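Local coordinates for protein N2152 (Neocallimastix frontalis, PDB 5U22) that is a fungal family 39 glycoside hydrolase that probably hydrolyses rare arabinosyl substrates, with polyspecific activity, at residues Ala369-Lys375 with Asn389-Asn395. Residues are numbered along the deposited sequence; the frame is centred on the assembly and turned at random.
Sequences AHVKVEK and NTIFEKN
V373 packs over one face of the F392 ring, off-centre toward the rim. Its CG2 lies 3.6 Å from F392 CZ and makes a CH-pi contact. V373 CG1, anti to the backbone N (chi1 -178°), turns to I391 CD1 instead. Opposite V373 the partner strand carries an extra residue, I391 beside F392: a classic beta bulge in an antiparallel pair. V373 N bonds to F392 O at 3.0 Å, and I391 N bonds to V373 O with a more bent N-H...O angle (134°). This is the tight side, closed further by V405 and L407 of strand 403-408.

The other face is polar and wetter. H370 uses both ring nitrogens in its own plane. ND1 meets N395 OD1 at 2.7 Å, with the amide nearly perpendicular to the ring. NE2 meets E393 OE2 at 2.6 Å, on the anti side of a carboxylate tilted 50° to the ring. Two bonds thus fix the ring's rotation, and with both nitrogens donating, H370 is probably doubly protonated and so positively charged, which would suit the E393 carboxylate. A leucine here would probably leave the N395 amide and the E393 carboxylate without their ring N-H donors and freer to turn. The extended K372 chain crosses E393 obliquely, and one water bridges K372 NZ to E393 OE1. A second water joins E374 OE1 to T390 OG1, while E374 OE2 forms a salt bridge with R417.

The pair belongs to the beta-sandwich part of the protein, away from the TIM barrel. Strand 368-376 lies between strand 389-397 and strand 415-422, and strand 403-408 covers the V371, V373 and F392 face.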
ATOM      1  N   ALA A 369       9.751  29.996  -9.003  1.00 21.43           N
ATOM      2  CA  ALA A 369       9.046  29.016  -8.196  1.00 26.12           C
ATOM      3  C   ALA A 369       9.400  29.195  -6.728  1.00 24.24           C
ATOM      4  O   ALA A 369      10.570  29.367  -6.376  1.00 24.75           O
ATOM      5  CB  ALA A 369       9.383  27.593  -8.640  1.00 24.75           C
ATOM      6  N   HIS A 370       8.392  29.139  -5.869  1.00 17.36           N
ATOM      7  CA  HIS A 370       8.637  29.122  -4.434  1.00 20.95           C
ATOM      8  C   HIS A 370       8.816  27.676  -3.977  1.00 21.93           C
ATOM      9  O   HIS A 370       7.928  26.842  -4.190  1.00 18.46           O
ATOM     10  CB  HIS A 370       7.495  29.787  -3.679  1.00 17.87           C
ATOM     11  CG  HIS A 370       7.777  29.939  -2.225  1.00 20.11           C
ATOM     12  ND1 HIS A 370       8.707  30.837  -1.742  1.00 20.67           N
ATOM     13  CD2 HIS A 370       7.301  29.270  -1.150  1.00 21.29           C
ATOM     14  CE1 HIS A 370       8.772  30.732  -0.427  1.00 24.46           C
ATOM     15  NE2 HIS A 370       7.920  29.797  -0.042  1.00 25.21           N
ATOM     16  N   VAL A 371       9.955  27.376  -3.356  1.00 17.30           N
ATOM     17  CA  VAL A 371      10.325  26.005  -3.003  1.00 13.58           C
ATOM     18  C   VAL A 371      10.435  25.895  -1.490  1.00 19.60           C
ATOM     19  O   VAL A 371      11.263  26.571  -0.871  1.00 19.63           O
ATOM     20  CB  VAL A 371      11.638  25.581  -3.677  1.00 16.59           C
ATOM     21  CG1 VAL A 371      12.019  24.163  -3.266  1.00 17.04           C
ATOM     22  CG2 VAL A 371      11.491  25.695  -5.191  1.00 22.28           C
ATOM     23  N   LYS A 372       9.606  25.047  -0.894  1.00 15.48           N
ATOM     24  CA  LYS A 372       9.712  24.729   0.519  1.00 15.70           C
ATOM     25  C   LYS A 372      10.164  23.283   0.650  1.00 17.49           C
ATOM     26  O   LYS A 372       9.539  22.380   0.084  1.00 17.75           O
ATOM     27  CB  LYS A 372       8.380  24.946   1.230  1.00 17.84           C
ATOM     28  CG  LYS A 372       8.387  24.545   2.698  1.00 18.28           C
ATOM     29  CD  LYS A 372       7.032  24.856   3.310  1.00 21.60           C
ATOM     30  CE  LYS A 372       7.012  24.658   4.820  1.00 27.45           C
ATOM     31  NZ  LYS A 372       5.640  24.921   5.371  1.00 24.87           N
ATOM     32  N   VAL A 373      11.253  23.070   1.378  1.00 16.36           N
ATOM     33  CA  VAL A 373      11.854  21.750   1.545  1.00 15.00           C
ATOM     34  C   VAL A 373      11.705  21.362   3.012  1.00 21.59           C
ATOM     35  O   VAL A 373      12.143  22.101   3.901  1.00 16.20           O
ATOM     36  CB  VAL A 373      13.329  21.754   1.107  1.00 17.63           C
ATOM     37  CG1 VAL A 373      13.933  20.370   1.244  1.00 18.21           C
ATOM     38  CG2 VAL A 373      13.441  22.249  -0.333  1.00 14.80           C
ATOM     39  N   GLU A 374      11.077  20.216   3.269  1.00 14.88           N
ATOM     40  CA  GLU A 374      10.816  19.768   4.631  1.00 14.02           C
ATOM     41  C   GLU A 374      11.332  18.350   4.843  1.00 14.73           C
ATOM     42  O   GLU A 374      11.521  17.584   3.893  1.00 15.22           O
ATOM     43  CB  GLU A 374       9.322  19.778   4.966  1.00 15.68           C
ATOM     44  CG  GLU A 374       8.613  21.054   4.659  1.00 18.29           C
ATOM     45  CD  GLU A 374       7.121  20.913   4.869  1.00 22.79           C
ATOM     46  OE1 GLU A 374       6.710  20.798   6.037  1.00 24.42           O
ATOM     47  OE2 GLU A 374       6.373  20.882   3.871  1.00 25.02           O
ATOM     48  N   LYS A 375      11.519  17.994   6.115  1.00 14.89           N
ATOM     49  CA  LYS A 375      11.863  16.628   6.487  1.00 14.89           C
ATOM     50  C   LYS A 375      11.029  16.186   7.679  1.00 18.69           C
ATOM     51  O   LYS A 375      10.594  17.001   8.497  1.00 14.93           O
ATOM     52  CB  LYS A 375      13.351  16.476   6.826  1.00 15.42           C
ATOM     53  CG  LYS A 375      13.804  17.253   8.058  1.00 20.23           C
ATOM     54  CD  LYS A 375      15.274  16.983   8.336  1.00 18.97           C
ATOM     55  CE  LYS A 375      15.844  17.932   9.394  1.00 18.74           C
ATOM     56  NZ  LYS A 375      15.184  17.759  10.710  1.00 27.12           N
ATOM     57  N   ASN A 389       9.968  19.333   9.984  1.00 17.38           N
ATOM     58  CA  ASN A 389      10.757  20.545  10.130  1.00 17.80           C
ATOM     59  C   ASN A 389      11.028  21.117   8.749  1.00 21.65           C
ATOM     60  O   ASN A 389      11.263  20.371   7.797  1.00 19.25           O
ATOM     61  CB  ASN A 389      12.081  20.253  10.840  1.00 25.53           C
ATOM     62  CG  ASN A 389      11.909  19.300  12.007  1.00 28.11           C
ATOM     63  OD1 ASN A 389      12.348  18.148  11.961  1.00 30.81           O
ATOM     64  ND2 ASN A 389      11.246  19.770  13.050  1.00 32.11           N
ATOM     65  N   THR A 390      11.001  22.437   8.639  1.00 18.47           N
ATOM     66  CA  THR A 390      11.340  23.083   7.384  1.00 20.05           C
ATOM     67  C   THR A 390      12.856  23.257   7.314  1.00 20.76           C
ATOM     68  O   THR A 390      13.441  23.975   8.128  1.00 21.49           O
ATOM     69  CB  THR A 390      10.610  24.414   7.257  1.00 16.51           C
ATOM     70  OG1 THR A 390       9.203  24.163   7.308  1.00 16.72           O
ATOM     71  CG2 THR A 390      10.936  25.064   5.913  1.00 21.96           C
ATOM     72  N   ILE A 391      13.492  22.569   6.365  1.00 16.92           N
ATOM     73  CA  ILE A 391      14.935  22.714   6.167  1.00 15.09           C
ATOM     74  C   ILE A 391      15.263  24.107   5.642  1.00 22.06           C
ATOM     75  O   ILE A 391      16.098  24.822   6.205  1.00 23.06           O
ATOM     76  CB  ILE A 391      15.455  21.627   5.210  1.00 17.58           C
ATOM     77  CG1 ILE A 391      15.066  20.235   5.716  1.00 20.03           C
ATOM     78  CG2 ILE A 391      16.963  21.751   5.036  1.00 18.58           C
ATOM     79  CD1 ILE A 391      15.552  19.117   4.809  1.00 19.42           C
ATOM     80  N   PHE A 392      14.622  24.504   4.548  1.00 17.90           N
ATOM     81  CA  PHE A 392      14.759  25.847   4.005  1.00 21.66           C
ATOM     82  C   PHE A 392      13.590  26.105   3.064  1.00 22.95           C
ATOM     83  O   PHE A 392      12.888  25.180   2.645  1.00 20.65           O
ATOM     84  CB  PHE A 392      16.105  26.058   3.292  1.00 22.79           C
ATOM     85  CG  PHE A 392      16.281  25.259   2.012  1.00 16.06           C
ATOM     86  CD1 PHE A 392      15.835  25.759   0.796  1.00 23.01           C
ATOM     87  CD2 PHE A 392      16.960  24.061   2.021  1.00 18.02           C
ATOM     88  CE1 PHE A 392      16.016  25.048  -0.378  1.00 19.57           C
ATOM     89  CE2 PHE A 392      17.143  23.339   0.853  1.00 19.61           C
ATOM     90  CZ  PHE A 392      16.672  23.829  -0.350  1.00 19.69           C
ATOM     91  N   GLU A 393      13.398  27.382   2.744  1.00 18.23           N
ATOM     92  CA  GLU A 393      12.303  27.825   1.888  1.00 17.61           C
ATOM     93  C   GLU A 393      12.765  29.069   1.143  1.00 18.39           C
ATOM     94  O   GLU A 393      13.137  30.053   1.781  1.00 21.02           O
ATOM     95  CB  GLU A 393      11.069  28.117   2.746  1.00 18.07           C
ATOM     96  CG  GLU A 393       9.869  28.598   2.003  1.00 25.32           C
ATOM     97  CD  GLU A 393       8.614  28.563   2.857  1.00 25.86           C
ATOM     98  OE1 GLU A 393       8.727  28.359   4.092  1.00 28.68           O
ATOM     99  OE2 GLU A 393       7.517  28.722   2.285  1.00 26.88           O
ATOM    100  N   LYS A 394      12.770  29.029  -0.191  1.00 16.38           N
ATOM    101  CA  LYS A 394      13.212  30.184  -0.963  1.00 16.57           C
ATOM    102  C   LYS A 394      12.699  30.059  -2.391  1.00 18.63           C
ATOM    103  O   LYS A 394      12.183  29.015  -2.802  1.00 17.29           O
ATOM    104  CB  LYS A 394      14.739  30.330  -0.943  1.00 18.04           C
ATOM    105  CG  LYS A 394      15.471  29.238  -1.697  1.00 18.71           C
ATOM    106  CD  LYS A 394      16.971  29.463  -1.664  1.00 22.10           C
ATOM    107  CE  LYS A 394      17.705  28.358  -2.421  1.00 20.12           C
ATOM    108  NZ  LYS A 394      19.175  28.418  -2.209  1.00 27.07           N
ATOM    109  N   ASN A 395      12.856  31.144  -3.146  1.00 18.80           N
ATOM    110  CA  ASN A 395      12.448  31.156  -4.542  1.00 15.93           C
ATOM    111  C   ASN A 395      13.592  30.672  -5.418  1.00 20.59           C
ATOM    112  O   ASN A 395      14.765  30.941  -5.138  1.00 22.43           O
ATOM    113  CB  ASN A 395      12.012  32.560  -4.981  1.00 19.35           C
ATOM    114  CG  ASN A 395      10.705  33.014  -4.321  1.00 23.98           C
ATOM    115  OD1 ASN A 395       9.950  32.214  -3.749  1.00 23.94           O
ATOM    116  ND2 ASN A 395      10.431  34.310  -4.413  1.00 20.59           N
TER
HETATM  117  O   HOH W   1       6.449  27.972   5.665  1.00 33.97           O
HETATM  118  O   HOH W   2       8.030  21.668   8.204  1.00 23.09           O